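Local coordinates for protein 8-amino-8-demethylriboflavin N,N-dimethyltransferase (Streptomyces davawensis, PDB 4D7K) that catalyses two successive S-adenosylmethionine-dependent methylations of 8-amino-8-demethylriboflavin, the last steps in making the antibiotic roseoflavin, at residues 260-265 against 317-322. Numbering follows the deposited sequence.
Sequences ADAVRL and DDLLAR
With CG1 of Val263 anti to the backbone N (chi1 168°), CG2 is left anti to the carbonyl carbon, and this branch meets Arg322, whose side chain bends at chi3 (-77°) and crosses the valine at about a right angle. The methyl CG2 of Val263 sits over one face of the Arg322 guanidinium, displaced toward its rim, 3.5 Å from both CZ and NH2 of that arginine. CD1 of Leu319 lies at the edge of the same group, in its plane, and 4.2 Å from Val263 CG2. The other leucine branch, Leu319 CD2, reaches the buried CB of Ala262 at 4.0 Å. The contact exemplifies helix-helix packing in the Rossmann-like methyltransferase fold: helix 259-270 connects parallel strands 247-251 and 280-285, helix 313-322 leads into strand 325-333, and their local axes run 9.1 Å apart, crossing at -50°. Leu320 points its CB away from helix 259-270 and packs on Phe325 and Ile327. No hydrogen bond or salt bridge links the two segments, which therefore cohere by van der Waals contact, although nearby Asp259 of helix 259-270 may help hold Arg322. The weakly hydrated guanidinium face accepts a methyl, leaving its N-H groups directed in its plane.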
loop_
_atom_site.group_PDB
_atom_site.type_symbol
_atom_site.label_atom_id
_atom_site.label_comp_id
_atom_site.label_asym_id
_atom_site.label_seq_id
_atom_site.Cartn_x
_atom_site.Cartn_y
_atom_site.Cartn_z
ATOM N N ALA A 260 24.045 18.397 21.835
ATOM C CA ALA A 260 24.964 19.510 22.057
ATOM C C ALA A 260 24.660 20.692 21.141
ATOM O O ALA A 260 24.810 21.848 21.536
ATOM C CB ALA A 260 26.403 19.050 21.863
ATOM N N ASP A 261 24.230 20.396 19.918
ATOM C CA ASP A 261 23.892 21.438 18.953
ATOM C C ASP A 261 22.520 22.051 19.230
ATOM O O ASP A 261 22.351 23.267 19.141
ATOM C CB ASP A 261 23.934 20.881 17.529
ATOM C CG ASP A 261 25.326 20.453 17.110
ATOM O OD1 ASP A 261 26.089 21.307 16.608
ATOM O OD2 ASP A 261 25.657 19.261 17.278
ATOM N N ALA A 262 21.545 21.206 19.564
ATOM C CA ALA A 262 20.184 21.667 19.830
ATOM C C ALA A 262 20.133 22.594 21.037
ATOM O O ALA A 262 19.442 23.612 21.012
ATOM C CB ALA A 262 19.249 20.483 20.041
ATOM N N VAL A 263 20.867 22.237 22.088
ATOM C CA VAL A 263 20.913 23.041 23.306
ATOM C C VAL A 263 21.399 24.463 23.022
ATOM O O VAL A 263 20.786 25.435 23.470
ATOM C CB VAL A 263 21.823 22.395 24.378
ATOM C CG1 VAL A 263 22.096 23.373 25.511
ATOM C CG2 VAL A 263 21.190 21.122 24.916
ATOM N N ARG A 264 22.489 24.578 22.267
ATOM C CA ARG A 264 23.036 25.882 21.902
ATOM C C ARG A 264 21.984 26.750 21.217
ATOM O O ARG A 264 21.818 27.921 21.559
ATOM C CB ARG A 264 24.260 25.722 20.996
ATOM C CG ARG A 264 25.458 25.085 21.687
ATOM C CD ARG A 264 26.734 25.213 20.863
ATOM N NE ARG A 264 26.675 24.470 19.608
ATOM C CZ ARG A 264 26.629 25.032 18.403
ATOM N NH1 ARG A 264 26.639 26.354 18.284
ATOM N NH2 ARG A 264 26.577 24.275 17.317
ATOM N N LEU A 265 21.272 26.164 20.257
ATOM C CA LEU A 265 20.201 26.861 19.552
ATOM C C LEU A 265 19.087 27.273 20.511
ATOM O O LEU A 265 18.564 28.384 20.435
ATOM C CB LEU A 265 19.635 25.982 18.434
ATOM C CG LEU A 265 18.447 26.547 17.655
ATOM C CD1 LEU A 265 18.813 27.868 16.994
ATOM C CD2 LEU A 265 17.964 25.546 16.620
ATOM N N ASP A 317 12.246 17.456 28.222
ATOM C CA ASP A 317 12.465 18.067 29.530
ATOM C C ASP A 317 13.950 18.296 29.780
ATOM O O ASP A 317 14.361 19.393 30.151
ATOM C CB ASP A 317 11.882 17.194 30.646
ATOM C CG ASP A 317 10.488 17.628 31.068
ATOM O OD1 ASP A 317 10.237 18.851 31.127
ATOM O OD2 ASP A 317 9.648 16.744 31.344
ATOM N N ASP A 318 14.746 17.252 29.564
ATOM C CA ASP A 318 16.182 17.285 29.831
ATOM C C ASP A 318 16.902 18.263 28.907
ATOM O O ASP A 318 17.805 18.983 29.332
ATOM C CB ASP A 318 16.780 15.881 29.683
ATOM C CG ASP A 318 18.132 15.741 30.362
ATOM O OD1 ASP A 318 19.032 16.564 30.093
ATOM O OD2 ASP A 318 18.292 14.806 31.176
ATOM N N LEU A 319 16.494 18.284 27.644
ATOM C CA LEU A 319 17.082 19.194 26.671
ATOM C C LEU A 319 16.756 20.642 27.031
ATOM O O LEU A 319 17.650 21.482 27.136
ATOM C CB LEU A 319 16.583 18.864 25.263
ATOM C CG LEU A 319 17.627 18.860 24.144
ATOM C CD1 LEU A 319 18.652 17.768 24.393
ATOM C CD2 LEU A 319 16.971 18.680 22.784
ATOM N N LEU A 320 15.472 20.920 27.231
ATOM C CA LEU A 320 15.006 22.266 27.548
ATOM C C LEU A 320 15.519 22.754 28.899
ATOM O O LEU A 320 15.685 23.957 29.107
ATOM C CB LEU A 320 13.476 22.315 27.525
ATOM C CG LEU A 320 12.842 22.134 26.145
ATOM C CD1 LEU A 320 11.391 21.687 26.271
ATOM C CD2 LEU A 320 12.943 23.412 25.331
ATOM N N ALA A 321 15.766 21.819 29.813
ATOM C CA ALA A 321 16.279 22.157 31.137
ATOM C C ALA A 321 17.655 22.803 31.035
ATOM O O ALA A 321 17.948 23.779 31.723
ATOM C CB ALA A 321 16.337 20.915 32.027
ATOM N N ARG A 322 18.495 22.251 30.167
ATOM C CA ARG A 322 19.845 22.769 29.968
ATOM C C ARG A 322 19.840 24.139 29.288
ATOM O O ARG A 322 20.840 24.859 29.319
ATOM C CB ARG A 322 20.677 21.779 29.148
ATOM C CG ARG A 322 20.945 20.455 29.854
ATOM C CD ARG A 322 21.983 19.626 29.107
ATOM N NE ARG A 322 21.431 18.963 27.928
ATOM C CZ ARG A 322 22.168 18.401 26.974
ATOM N NH1 ARG A 322 23.491 18.430 27.049
ATOM N NH2 ARG A 322 21.581 17.817 25.938
#